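Local coordinates for CRISPR-associated endoribonuclease Cas6 1 (Methanocaldococcus jannaschii DSM 2661, PDB 5YI6), which probably cleaves CRISPR transcripts into the short crRNAs that guide defence against viruses and other mobile genetic elements, at residues S4-L9 / F220-G225; E160-N165 / F182-L187; N164-K169 / C224-K229; E176-N181 / Y215-F220. All coordinates share one frame; numbering follows the deposited sequence.

Contact 1 of 4, residues S4-L9 / F220-G225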
loop_
_atom_site.group_PDB
_atom_site.type_symbol
_atom_site.label_atom_id
_atom_site.label_comp_id
_atom_site.label_asym_id
_atom_site.label_seq_id
_atom_site.Cartn_x
_atom_site.Cartn_y
_atom_site.Cartn_z
ATOM N N SER A 4 -8.759 13.168 2.674
ATOM C CA SER A 4 -7.694 12.208 2.406
ATOM C C SER A 4 -6.517 12.869 1.679
ATOM O O SER A 4 -6.588 14.012 1.208
ATOM C CB SER A 4 -8.235 11.019 1.598
ATOM O OG SER A 4 -8.628 11.395 0.287
ATOM N N MET A 5 -5.418 12.112 1.551
ATOM C CA MET A 5 -4.296 12.649 0.804
ATOM C C MET A 5 -3.461 11.491 0.279
ATOM O O MET A 5 -3.256 10.489 0.984
ATOM C CB MET A 5 -3.425 13.577 1.656
ATOM C CG MET A 5 -2.341 14.282 0.853
ATOM S SD MET A 5 -1.560 15.486 1.940
ATOM C CE MET A 5 -0.507 16.317 0.732
ATOM N N ARG A 6 -3.027 11.635 -0.972
ATOM C CA ARG A 6 -2.084 10.724 -1.610
ATOM C C ARG A 6 -0.877 11.522 -2.090
ATOM O O ARG A 6 -1.034 12.600 -2.678
ATOM C CB ARG A 6 -2.721 9.988 -2.800
ATOM C CG ARG A 6 -1.690 9.127 -3.583
ATOM C CD ARG A 6 -2.348 8.320 -4.719
ATOM N NE ARG A 6 -3.310 7.350 -4.158
ATOM C CZ ARG A 6 -3.552 6.151 -4.687
ATOM N NH1 ARG A 6 -2.927 5.770 -5.804
ATOM N NH2 ARG A 6 -4.416 5.314 -4.097
ATOM N N ILE A 7 0.331 10.995 -1.850
ATOM C CA ILE A 7 1.540 11.633 -2.349
ATOM C C ILE A 7 2.387 10.605 -3.087
ATOM O O ILE A 7 2.330 9.392 -2.847
ATOM C CB ILE A 7 2.384 12.334 -1.257
ATOM C CG1 ILE A 7 2.856 11.354 -0.207
ATOM C CG2 ILE A 7 1.577 13.496 -0.550
ATOM C CD1 ILE A 7 4.231 10.791 -0.430
ATOM N N GLU A 8 3.127 11.112 -4.035
ATOM C CA GLU A 8 4.176 10.388 -4.737
ATOM C C GLU A 8 5.529 10.893 -4.240
ATOM O O GLU A 8 5.918 12.030 -4.535
ATOM C CB GLU A 8 4.002 10.633 -6.230
ATOM C CG GLU A 8 5.189 10.061 -7.056
ATOM C CD GLU A 8 5.142 10.557 -8.478
ATOM O OE1 GLU A 8 5.850 11.538 -8.809
ATOM O OE2 GLU A 8 4.382 9.963 -9.259
ATOM N N LEU A 9 6.273 10.053 -3.526
ATOM C CA LEU A 9 7.614 10.413 -3.109
ATOM C C LEU A 9 8.548 10.123 -4.259
ATOM O O LEU A 9 8.624 8.971 -4.709
ATOM C CB LEU A 9 8.131 9.627 -1.911
ATOM C CG LEU A 9 7.861 9.905 -0.470
ATOM C CD1 LEU A 9 8.824 8.986 0.336
ATOM C CD2 LEU A 9 8.127 11.391 -0.236
ATOM N N PHE A 220 -12.694 5.750 -0.018
ATOM C CA PHE A 220 -12.009 5.280 1.182
ATOM C C PHE A 220 -11.084 4.102 0.879
ATOM O O PHE A 220 -9.955 4.064 1.363
ATOM C CB PHE A 220 -13.034 4.894 2.259
ATOM C CG PHE A 220 -12.421 4.349 3.503
ATOM C CD1 PHE A 220 -11.815 5.198 4.422
ATOM C CD2 PHE A 220 -12.484 2.955 3.771
ATOM C CE1 PHE A 220 -11.235 4.680 5.617
ATOM C CE2 PHE A 220 -11.903 2.417 4.957
ATOM C CZ PHE A 220 -11.302 3.291 5.885
ATOM N N GLY A 221 -11.535 3.126 0.086
ATOM C CA GLY A 221 -10.610 2.054 -0.306
ATOM C C GLY A 221 -9.430 2.577 -1.126
ATOM O O GLY A 221 -8.298 2.104 -0.995
ATOM N N TYR A 222 -9.680 3.583 -1.951
ATOM C CA TYR A 222 -8.623 4.167 -2.769
ATOM C C TYR A 222 -7.527 4.783 -1.905
ATOM O O TYR A 222 -6.341 4.670 -2.222
ATOM C CB TYR A 222 -9.237 5.208 -3.706
ATOM C CG TYR A 222 -8.315 5.574 -4.848
ATOM C CD1 TYR A 222 -8.235 4.754 -5.975
ATOM C CD2 TYR A 222 -7.543 6.722 -4.791
ATOM C CE1 TYR A 222 -7.365 5.096 -7.060
ATOM C CE2 TYR A 222 -6.684 7.094 -5.858
ATOM C CZ TYR A 222 -6.598 6.245 -6.974
ATOM O OH TYR A 222 -5.777 6.571 -8.033
ATOM N N GLU A 223 -7.893 5.455 -0.813
ATOM C CA GLU A 223 -6.829 6.095 -0.025
ATOM C C GLU A 223 -6.362 5.269 1.183
ATOM O O GLU A 223 -5.234 5.438 1.637
ATOM C CB GLU A 223 -7.228 7.517 0.355
ATOM C CG GLU A 223 -7.454 8.428 -0.935
ATOM C CD GLU A 223 -6.233 8.586 -1.968
ATOM O OE1 GLU A 223 -5.342 7.717 -2.113
ATOM O OE2 GLU A 223 -6.184 9.616 -2.686
ATOM N N CYS A 224 -7.173 4.365 1.691
ATOM C CA CYS A 224 -6.765 3.523 2.817
ATOM C C CYS A 224 -6.118 2.219 2.362
ATOM O O CYS A 224 -5.309 1.638 3.101
ATOM C CB CYS A 224 -7.983 3.176 3.685
ATOM S SG CYS A 224 -7.539 2.363 5.290
ATOM N N GLY A 225 -6.459 1.762 1.173
ATOM C CA GLY A 225 -6.066 0.464 0.666
ATOM C C GLY A 225 -7.226 -0.519 0.763
ATOM O O GLY A 225 -8.143 -0.361 1.575
HETATM O O HOH W 1 -6.812 11.804 -1.671
#
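Arg6 lays its guanidinium flat on the ring of Tyr222, planes 10° and centres 4.1 Å apart, in an offset cation-pi stack that sets NH2 of Arg6 3.4 Å from CE2 of Tyr222. In its own plane the guanidinium turns its edge to Glu223. OE1 of Glu223 receives NE of Arg6 on its syn lone pair (2.9 Å, 157°) and NH2 of Arg6 from above the carboxylate plane (3.3 Å). The bend at chi3 of Arg6 (-63°) brings NE round to that oxygen. NH2 of Arg6 also reaches Tyr222 O (2.8 Å) near the end of helix 215-224, and Val237 O beyond. A water joins Ser4 OG (2.7 Å) to Glu223 OE2 (2.5 Å); Ser4 OG is also bonded by Lys219. Strand 5-12, central in the N-terminal sheet, is thus tied to the last turn of helix 215-224. Arg6 and Glu223 are buried, so pairing their charges, with Tyr222 O as a further acceptor, probably keeps both ionised.

Contact 2 of 4, residues E160-N165 / F182-L187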
loop_
_atom_site.group_PDB
_atom_site.type_symbol
_atom_site.label_atom_id
_atom_site.label_comp_id
_atom_site.label_asym_id
_atom_site.label_seq_id
_atom_site.Cartn_x
_atom_site.Cartn_y
_atom_site.Cartn_z
ATOM N N GLU A 160 -17.070 -11.202 -0.878
ATOM C CA GLU A 160 -17.704 -10.557 0.261
ATOM C C GLU A 160 -16.692 -10.219 1.340
ATOM O O GLU A 160 -16.878 -9.239 2.063
ATOM C CB GLU A 160 -18.826 -11.443 0.825
ATOM C CG GLU A 160 -20.070 -11.454 -0.096
ATOM C CD GLU A 160 -20.657 -10.055 -0.338
ATOM O OE1 GLU A 160 -20.729 -9.246 0.615
ATOM O OE2 GLU A 160 -21.057 -9.759 -1.485
ATOM N N ASN A 161 -15.638 -11.012 1.487
ATOM C CA ASN A 161 -14.656 -10.690 2.515
ATOM C C ASN A 161 -13.909 -9.398 2.193
ATOM O O ASN A 161 -13.619 -8.610 3.099
ATOM C CB ASN A 161 -13.692 -11.847 2.722
ATOM C CG ASN A 161 -14.289 -12.902 3.644
ATOM O OD1 ASN A 161 -15.496 -13.145 3.599
ATOM N ND2 ASN A 161 -13.471 -13.514 4.475
ATOM N N LEU A 162 -13.619 -9.152 0.909
ATOM C CA LEU A 162 -13.001 -7.873 0.517
ATOM C C LEU A 162 -13.946 -6.701 0.814
ATOM O O LEU A 162 -13.530 -5.660 1.362
ATOM C CB LEU A 162 -12.622 -7.910 -0.974
ATOM C CG LEU A 162 -11.738 -6.708 -1.405
ATOM C CD1 LEU A 162 -10.343 -6.868 -0.744
ATOM C CD2 LEU A 162 -11.604 -6.615 -2.916
ATOM N N LYS A 163 -15.233 -6.851 0.454
ATOM C CA LYS A 163 -16.199 -5.786 0.741
ATOM C C LYS A 163 -16.343 -5.543 2.247
ATOM O O LYS A 163 -16.354 -4.400 2.708
ATOM C CB LYS A 163 -17.557 -6.133 0.129
ATOM C CG LYS A 163 -17.552 -6.066 -1.426
ATOM C CD LYS A 163 -18.871 -6.540 -2.006
ATOM C CE LYS A 163 -20.037 -5.838 -1.349
ATOM N NZ LYS A 163 -21.287 -6.201 -2.052
ATOM N N ASN A 164 -16.497 -6.611 3.018
ATOM C CA ASN A 164 -16.742 -6.454 4.444
ATOM C C ASN A 164 -15.517 -5.925 5.157
ATOM O O ASN A 164 -15.644 -5.151 6.112
ATOM C CB ASN A 164 -17.198 -7.769 5.053
ATOM C CG ASN A 164 -18.607 -8.117 4.629
ATOM O OD1 ASN A 164 -19.418 -7.210 4.409
ATOM N ND2 ASN A 164 -18.919 -9.409 4.533
ATOM N N ASN A 165 -14.328 -6.302 4.701
ATOM C CA ASN A 165 -13.142 -5.682 5.255
ATOM C C ASN A 165 -13.198 -4.167 5.062
ATOM O O ASN A 165 -12.935 -3.404 6.004
ATOM C CB ASN A 165 -11.885 -6.252 4.586
ATOM C CG ASN A 165 -10.660 -5.413 4.898
ATOM O OD1 ASN A 165 -10.386 -4.410 4.224
ATOM N ND2 ASN A 165 -9.951 -5.793 5.940
ATOM N N PHE A 182 -20.482 -1.095 -2.407
ATOM C CA PHE A 182 -19.888 -1.067 -3.731
ATOM C C PHE A 182 -19.848 -2.493 -4.247
ATOM O O PHE A 182 -20.089 -3.454 -3.506
ATOM C CB PHE A 182 -18.490 -0.415 -3.711
ATOM C CG PHE A 182 -17.391 -1.330 -3.211
ATOM C CD1 PHE A 182 -16.482 -1.892 -4.102
ATOM C CD2 PHE A 182 -17.235 -1.597 -1.847
ATOM C CE1 PHE A 182 -15.461 -2.716 -3.651
ATOM C CE2 PHE A 182 -16.197 -2.405 -1.394
ATOM C CZ PHE A 182 -15.322 -2.978 -2.292
ATOM N N GLU A 183 -19.565 -2.625 -5.550
ATOM C CA GLU A 183 -19.396 -3.918 -6.202
ATOM C C GLU A 183 -18.198 -3.816 -7.136
ATOM O O GLU A 183 -17.699 -2.722 -7.417
ATOM C CB GLU A 183 -20.653 -4.329 -6.987
ATOM C CG GLU A 183 -21.959 -4.210 -6.189
ATOM C CD GLU A 183 -22.128 -5.290 -5.122
ATOM O OE1 GLU A 183 -21.338 -6.266 -5.087
ATOM O OE2 GLU A 183 -23.102 -5.184 -4.342
ATOM N N PHE A 184 -17.734 -4.970 -7.603
ATOM C CA PHE A 184 -16.590 -4.954 -8.486
ATOM C C PHE A 184 -16.573 -6.181 -9.373
ATOM O O PHE A 184 -17.236 -7.187 -9.112
ATOM C CB PHE A 184 -15.270 -4.817 -7.698
ATOM C CG PHE A 184 -14.932 -5.972 -6.801
ATOM C CD1 PHE A 184 -14.039 -6.956 -7.203
ATOM C CD2 PHE A 184 -15.433 -6.019 -5.494
ATOM C CE1 PHE A 184 -13.693 -8.010 -6.320
ATOM C CE2 PHE A 184 -15.087 -7.042 -4.620
ATOM C CZ PHE A 184 -14.211 -8.049 -5.023
ATOM N N GLU A 185 -15.767 -6.089 -10.423
ATOM C CA GLU A 185 -15.556 -7.208 -11.322
ATOM C C GLU A 185 -14.061 -7.317 -11.559
ATOM O O GLU A 185 -13.428 -6.351 -12.005
ATOM C CB GLU A 185 -16.301 -7.028 -12.641
ATOM C CG GLU A 185 -16.014 -8.163 -13.606
ATOM C CD GLU A 185 -16.625 -7.944 -14.986
ATOM O OE1 GLU A 185 -17.374 -6.951 -15.165
ATOM O OE2 GLU A 185 -16.348 -8.771 -15.886
ATOM N N VAL A 186 -13.511 -8.481 -11.254
ATOM C CA VAL A 186 -12.088 -8.737 -11.444
ATOM C C VAL A 186 -11.843 -8.962 -12.928
ATOM O O VAL A 186 -12.433 -9.863 -13.537
ATOM C CB VAL A 186 -11.629 -9.946 -10.614
ATOM C CG1 VAL A 186 -10.117 -10.230 -10.835
ATOM C CG2 VAL A 186 -11.930 -9.709 -9.159
ATOM N N LEU A 187 -10.974 -8.148 -13.514
ATOM C CA LEU A 187 -10.627 -8.323 -14.915
ATOM C C LEU A 187 -9.419 -9.218 -15.080
ATOM O O LEU A 187 -9.326 -9.953 -16.072
ATOM C CB LEU A 187 -10.336 -6.974 -15.567
ATOM C CG LEU A 187 -11.465 -5.961 -15.423
ATOM C CD1 LEU A 187 -11.086 -4.689 -16.089
ATOM C CD2 LEU A 187 -12.762 -6.533 -16.019
#
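Lys163 on helix 158-174 runs past the side chain of Phe182, in the opposite direction, to the carboxylate of Glu183 on the facing strand. From CB the chain leaves with CG anti to the carbonyl carbon (chi1 -70°), and CG lies 3.9 Å from CE2 of Phe182, with the edge of the Phe184 ring also near. CD follows and faces the backbone oxygen of Phe182. There the chain bends (chi3 51°), bringing CE to 3.2 Å from Phe182 O. This sets the first helix of the C-terminal ferredoxin-like (RAMP) domain against strand 182-195, an edge strand of its four-stranded sheet; the local axes pass 9.6 Å apart and run roughly antiparallel, at 142°. At the tip, NZ of Lys163 sits above the carboxylate plane of Glu183, 3.0 Å from OE1 and 3.1 Å from OE2, a salt bridge whose two hydrogen bonds are both weak. Glu160 OE2 adds a long ionic contact to NZ of Lys163 at 3.6 Å. Tyr159 OH holds Glu183 OE1 more firmly, and Asn181 ND2 binds Glu183 OE2. From the preceding residue, CD2 of Leu162 packs obliquely on CZ of Phe184 (3.6 Å), whose ring stacks with Tyr159.

Contact 3 of 4, residues N164-K169 / C224-K229. With PO4 (phosphate ion), chain K.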
loop_
_atom_site.group_PDB
_atom_site.type_symbol
_atom_site.label_atom_id
_atom_site.label_comp_id
_atom_site.label_asym_id
_atom_site.label_seq_id
_atom_site.Cartn_x
_atom_site.Cartn_y
_atom_site.Cartn_z
ATOM N N ASN A 164 -16.497 -6.611 3.018
ATOM C CA ASN A 164 -16.742 -6.454 4.444
ATOM C C ASN A 164 -15.517 -5.925 5.157
ATOM O O ASN A 164 -15.644 -5.151 6.112
ATOM C CB ASN A 164 -17.198 -7.769 5.053
ATOM C CG ASN A 164 -18.607 -8.117 4.629
ATOM O OD1 ASN A 164 -19.418 -7.210 4.409
ATOM N ND2 ASN A 164 -18.919 -9.409 4.533
ATOM N N ASN A 165 -14.328 -6.302 4.701
ATOM C CA ASN A 165 -13.142 -5.682 5.255
ATOM C C ASN A 165 -13.198 -4.167 5.062
ATOM O O ASN A 165 -12.935 -3.404 6.004
ATOM C CB ASN A 165 -11.885 -6.252 4.586
ATOM C CG ASN A 165 -10.660 -5.413 4.898
ATOM O OD1 ASN A 165 -10.386 -4.410 4.224
ATOM N ND2 ASN A 165 -9.951 -5.793 5.940
ATOM N N LEU A 166 -13.553 -3.712 3.841
ATOM C CA LEU A 166 -13.551 -2.267 3.603
ATOM C C LEU A 166 -14.595 -1.566 4.463
ATOM O O LEU A 166 -14.332 -0.501 5.022
ATOM C CB LEU A 166 -13.806 -1.943 2.123
ATOM C CG LEU A 166 -13.429 -0.492 1.737
ATOM C CD1 LEU A 166 -11.930 -0.293 1.936
ATOM C CD2 LEU A 166 -13.848 -0.141 0.311
ATOM N N LYS A 167 -15.792 -2.157 4.578
ATOM C CA LYS A 167 -16.846 -1.530 5.375
ATOM C C LYS A 167 -16.461 -1.481 6.858
ATOM O O LYS A 167 -16.675 -0.457 7.534
ATOM C CB LYS A 167 -18.155 -2.295 5.171
ATOM C CG LYS A 167 -18.681 -2.205 3.714
ATOM C CD LYS A 167 -19.897 -3.121 3.504
ATOM C CE LYS A 167 -20.526 -2.939 2.118
ATOM N NZ LYS A 167 -21.608 -3.942 1.820
ATOM N N LYS A 168 -15.862 -2.559 7.372
ATOM C CA LYS A 168 -15.439 -2.538 8.774
ATOM C C LYS A 168 -14.338 -1.510 9.018
ATOM O O LYS A 168 -14.338 -0.828 10.048
ATOM C CB LYS A 168 -14.969 -3.926 9.188
ATOM C CG LYS A 168 -16.103 -4.947 9.282
ATOM C CD LYS A 168 -15.558 -6.328 9.631
ATOM C CE LYS A 168 -16.600 -7.420 9.414
ATOM N NZ LYS A 168 -15.952 -8.749 9.178
ATOM N N LYS A 169 -13.374 -1.409 8.096
ATOM C CA LYS A 169 -12.315 -0.406 8.214
ATOM C C LYS A 169 -12.879 0.993 8.153
ATOM O O LYS A 169 -12.422 1.881 8.878
ATOM C CB LYS A 169 -11.249 -0.564 7.090
ATOM C CG LYS A 169 -10.310 -1.706 7.265
ATOM C CD LYS A 169 -9.076 -1.554 6.282
ATOM C CE LYS A 169 -9.534 -1.193 4.858
ATOM N NZ LYS A 169 -8.611 -1.854 3.836
ATOM N N CYS A 224 -7.173 4.365 1.691
ATOM C CA CYS A 224 -6.765 3.523 2.817
ATOM C C CYS A 224 -6.118 2.219 2.362
ATOM O O CYS A 224 -5.309 1.638 3.101
ATOM C CB CYS A 224 -7.983 3.176 3.685
ATOM S SG CYS A 224 -7.539 2.363 5.290
ATOM N N GLY A 225 -6.459 1.762 1.173
ATOM C CA GLY A 225 -6.066 0.464 0.666
ATOM C C GLY A 225 -7.226 -0.519 0.763
ATOM O O GLY A 225 -8.143 -0.361 1.575
ATOM N N PHE A 226 -7.198 -1.527 -0.099
ATOM C CA PHE A 226 -8.117 -2.651 -0.073
ATOM C C PHE A 226 -7.484 -3.801 0.706
ATOM O O PHE A 226 -6.260 -3.919 0.799
ATOM C CB PHE A 226 -8.484 -3.094 -1.514
ATOM C CG PHE A 226 -9.421 -2.138 -2.211
ATOM C CD1 PHE A 226 -10.804 -2.372 -2.181
ATOM C CD2 PHE A 226 -8.944 -0.988 -2.834
ATOM C CE1 PHE A 226 -11.686 -1.508 -2.790
ATOM C CE2 PHE A 226 -9.806 -0.090 -3.447
ATOM C CZ PHE A 226 -11.192 -0.331 -3.426
ATOM N N GLY A 227 -8.336 -4.648 1.311
ATOM C CA GLY A 227 -7.742 -5.797 2.002
ATOM C C GLY A 227 -7.059 -5.409 3.307
ATOM O O GLY A 227 -7.215 -4.315 3.817
ATOM N N GLU A 228 -6.228 -6.327 3.804
ATOM C CA GLU A 228 -5.624 -6.224 5.125
ATOM C C GLU A 228 -4.152 -5.817 5.050
ATOM O O GLU A 228 -3.565 -5.746 3.975
ATOM C CB GLU A 228 -5.757 -7.557 5.874
ATOM C CG GLU A 228 -7.190 -7.956 6.063
ATOM C CD GLU A 228 -7.296 -9.362 6.632
ATOM O OE1 GLU A 228 -6.869 -9.562 7.788
ATOM O OE2 GLU A 228 -7.779 -10.250 5.934
ATOM N N LYS A 229 -3.575 -5.548 6.224
ATOM C CA LYS A 229 -2.161 -5.146 6.367
ATOM C C LYS A 229 -1.838 -3.914 5.522
ATOM O O LYS A 229 -0.729 -3.787 4.966
ATOM C CB LYS A 229 -1.204 -6.285 6.002
ATOM C CG LYS A 229 -1.359 -7.541 6.938
ATOM C CD LYS A 229 -1.366 -7.119 8.415
ATOM C CE LYS A 229 -1.298 -8.322 9.370
ATOM N NZ LYS A 229 -1.745 -7.941 10.742
HETATM P P PO4 K . -5.471 -6.756 9.716
HETATM O O1 PO4 K . -6.990 -6.733 9.647
HETATM O O2 PO4 K . -4.966 -8.129 9.299
HETATM O O3 PO4 K . -5.028 -6.478 11.139
HETATM O O4 PO4 K . -4.906 -5.656 8.829
HETATM O O HOH W 2 -11.025 -4.245 1.701
#
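Lys169 sends its ammonium into the loop after helix 215-224, where NZ donates to Gly225 O (2.7 Å) and to Gly227 O (2.8 Å). The second bond lies in its carbonyl plane; the first comes from well above. NZ also donates to Asn165 OD1, one helical turn back (3.1 Å), and to Asn230 OD1: four acceptors share three hydrogens, so not all can be met separately. Asn165 OD1 and Gly227 O, both acceptors, stand only 3.2 Å apart, which the ammonium should ease. A water donates to Asn165 OD1 (2.6 Å) and accepts from Gly227 N (2.7 Å). The loop is the glycine-rich segment before the last strand in Cas6 proteins. Gly225 and Gly227 both have positive phi, and at Gly225 a CB would jam against the preceding carbonyl oxygen. Beside these polar groups, CD2 of Leu166 packs on CE1 of Phe226 (4.0 Å). Glu228 OE2 is bonded by Lys137 N. Lys229 N donates almost straight (169°) to O4 of a phosphate, probably from the crystallisation liquor.

Contact 4 of 4, residues E176-N181 / Y215-F220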
loop_
_atom_site.group_PDB
_atom_site.type_symbol
_atom_site.label_atom_id
_atom_site.label_comp_id
_atom_site.label_asym_id
_atom_site.label_seq_id
_atom_site.Cartn_x
_atom_site.Cartn_y
_atom_site.Cartn_z
ATOM N N GLU A 176 -18.277 6.000 12.410
ATOM C CA GLU A 176 -19.624 6.259 11.916
ATOM C C GLU A 176 -20.057 5.026 11.163
ATOM O O GLU A 176 -19.221 4.239 10.691
ATOM C CB GLU A 176 -19.713 7.483 10.982
ATOM C CG GLU A 176 -19.202 8.789 11.535
ATOM C CD GLU A 176 -20.094 9.362 12.647
ATOM O OE1 GLU A 176 -21.202 8.810 12.906
ATOM O OE2 GLU A 176 -19.678 10.363 13.269
ATOM N N LYS A 177 -21.372 4.865 11.042
ATOM C CA LYS A 177 -21.907 3.708 10.336
ATOM C C LYS A 177 -21.541 3.792 8.851
ATOM O O LYS A 177 -21.530 4.880 8.258
ATOM C CB LYS A 177 -23.423 3.650 10.475
ATOM C CG LYS A 177 -23.986 2.362 9.939
ATOM C CD LYS A 177 -25.465 2.258 10.193
ATOM C CE LYS A 177 -25.993 0.897 9.782
ATOM N NZ LYS A 177 -27.454 0.822 10.040
ATOM N N CYS A 178 -21.195 2.650 8.277
ATOM C CA CYS A 178 -20.966 2.569 6.837
ATOM C C CYS A 178 -22.292 2.127 6.233
ATOM O O CYS A 178 -22.627 0.947 6.219
ATOM C CB CYS A 178 -19.846 1.600 6.512
ATOM S SG CYS A 178 -19.496 1.566 4.700
ATOM N N ASP A 179 -23.083 3.108 5.807
ATOM C CA ASP A 179 -24.347 2.895 5.115
ATOM C C ASP A 179 -24.163 2.857 3.607
ATOM O O ASP A 179 -25.036 3.311 2.868
ATOM C CB ASP A 179 -25.331 4.013 5.468
ATOM C CG ASP A 179 -26.013 3.795 6.793
ATOM O OD1 ASP A 179 -26.262 2.622 7.148
ATOM O OD2 ASP A 179 -26.314 4.803 7.470
ATOM N N MET A 180 -23.010 2.415 3.139
ATOM C CA MET A 180 -22.690 2.460 1.723
ATOM C C MET A 180 -22.342 1.069 1.234
ATOM O O MET A 180 -22.121 0.135 2.007
ATOM C CB MET A 180 -21.537 3.432 1.449
ATOM C CG MET A 180 -21.937 4.856 1.638
ATOM S SD MET A 180 -20.615 6.027 1.330
ATOM C CE MET A 180 -19.537 5.654 2.748
ATOM N N ASN A 181 -22.286 0.944 -0.085
ATOM C CA ASN A 181 -21.981 -0.329 -0.688
ATOM C C ASN A 181 -21.206 -0.077 -1.975
ATOM O O ASN A 181 -21.213 1.028 -2.522
ATOM C CB ASN A 181 -23.258 -1.137 -0.944
ATOM C CG ASN A 181 -22.962 -2.519 -1.465
ATOM O OD1 ASN A 181 -22.255 -3.291 -0.823
ATOM N ND2 ASN A 181 -23.541 -2.866 -2.615
ATOM N N TYR A 215 -19.473 6.273 -4.339
ATOM C CA TYR A 215 -18.180 6.911 -4.530
ATOM C C TYR A 215 -17.421 7.077 -3.215
ATOM O O TYR A 215 -16.222 6.791 -3.155
ATOM C CB TYR A 215 -18.383 8.264 -5.206
ATOM C CG TYR A 215 -17.122 9.084 -5.326
ATOM C CD1 TYR A 215 -16.205 8.854 -6.355
ATOM C CD2 TYR A 215 -16.858 10.110 -4.436
ATOM C CE1 TYR A 215 -15.061 9.647 -6.473
ATOM C CE2 TYR A 215 -15.702 10.875 -4.534
ATOM C CZ TYR A 215 -14.817 10.635 -5.556
ATOM O OH TYR A 215 -13.678 11.416 -5.655
ATOM N N ASP A 216 -18.093 7.517 -2.141
ATOM C CA ASP A 216 -17.358 7.793 -0.901
ATOM C C ASP A 216 -16.733 6.526 -0.307
ATOM O O ASP A 216 -15.637 6.582 0.277
ATOM C CB ASP A 216 -18.286 8.473 0.116
ATOM C CG ASP A 216 -18.539 9.921 -0.214
ATOM O OD1 ASP A 216 -17.848 10.467 -1.097
ATOM O OD2 ASP A 216 -19.468 10.503 0.374
ATOM N N LEU A 217 -17.385 5.374 -0.470
ATOM C CA LEU A 217 -16.800 4.135 0.030
ATOM C C LEU A 217 -15.634 3.683 -0.852
ATOM O O LEU A 217 -14.609 3.208 -0.349
ATOM C CB LEU A 217 -17.867 3.049 0.121
ATOM C CG LEU A 217 -17.430 1.675 0.648
ATOM C CD1 LEU A 217 -16.724 1.788 2.002
ATOM C CD2 LEU A 217 -18.640 0.741 0.759
ATOM N N ILE A 218 -15.805 3.750 -2.173
ATOM C CA ILE A 218 -14.687 3.399 -3.062
ATOM C C ILE A 218 -13.491 4.305 -2.800
ATOM O O ILE A 218 -12.340 3.846 -2.770
ATOM C CB ILE A 218 -15.151 3.463 -4.535
ATOM C CG1 ILE A 218 -16.248 2.406 -4.772
ATOM C CG2 ILE A 218 -13.956 3.243 -5.484
ATOM C CD1 ILE A 218 -16.969 2.573 -6.138
ATOM N N LYS A 219 -13.747 5.603 -2.591
ATOM C CA LYS A 219 -12.707 6.586 -2.314
ATOM C C LYS A 219 -11.966 6.250 -1.027
ATOM O O LYS A 219 -10.746 6.443 -0.930
ATOM C CB LYS A 219 -13.347 7.973 -2.214
ATOM C CG LYS A 219 -12.456 9.056 -1.693
ATOM C CD LYS A 219 -13.160 10.412 -1.670
ATOM C CE LYS A 219 -12.215 11.496 -1.169
ATOM N NZ LYS A 219 -11.749 11.278 0.231
ATOM N N PHE A 220 -12.694 5.750 -0.018
ATOM C CA PHE A 220 -12.009 5.280 1.182
ATOM C C PHE A 220 -11.084 4.102 0.879
ATOM O O PHE A 220 -9.955 4.064 1.363
ATOM C CB PHE A 220 -13.034 4.894 2.259
ATOM C CG PHE A 220 -12.421 4.349 3.503
ATOM C CD1 PHE A 220 -11.815 5.198 4.422
ATOM C CD2 PHE A 220 -12.484 2.955 3.771
ATOM C CE1 PHE A 220 -11.235 4.680 5.617
ATOM C CE2 PHE A 220 -11.903 2.417 4.957
ATOM C CZ PHE A 220 -11.302 3.291 5.885
#
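Met180 and Cys178 close over Leu217, the residue that carries most of this contact. Apolar packing dominates. Leu217 CG stands anti to its backbone N (chi1 -179°), and the two methyl groups beyond it divide the work: CD1 meets SG of Cys178 at 3.9 Å, while CD2 lies against the backbone of the loop, 3.7 Å from Met180 C and 3.7 Å from Asn181 N. Nearer the helix backbone, CB of Leu217 faces CB of Met180 (3.9 Å). The thioether of Met180 adds contacts to the helix: SD rests on CB of Asp216 at 3.6 Å, and the bend at chi3 (-69°) brings CE to 3.9 Å from Leu217 N. Hydrogen bonds play no part between segments 176-181 and 215-220; polar groups of the loop are held elsewhere. Asn181 N is bonded to Asp214 OD2, Asn181 OD1 takes Lys167 NZ, and Cys178 N donates to Glu171 OE2. The loop joins helix 158-174 to strand 182-195 and packs against the Leu217 side of helix 215-224, at the protein surface. In the beta-alpha-beta-beta-alpha-beta order of the ferredoxin-like fold of RAMP proteins, it is the connection from the first helix to the second strand, packed here on the second helix.

Overall arrangement
Contacts 2, 3 and 4 belong to the C-terminal half, with centres 10 to 13 Å apart; contact 1 ties that half to the N-terminal sheet. Helix 158-174 serves contacts 2 and 3, helix 215-224 contacts 1 and 4. Phe182 connects three of them, with CE2 3.7 Å from Leu166 CD2 and CD2 3.8 Å from Leu217 CD2. Phe220 CZ touches Lys169 O at 3.5 Å, bringing contacts 1 and 3 together. Contact 3 comes near the probable catalytic site: the Cys224 side chain is about 8 Å from that of Lys53, inferred to stabilise the transition state; the others lie away from it. Contact 3 also binds, through Lys229 N, the phosphate, probably from the crystallisation liquor.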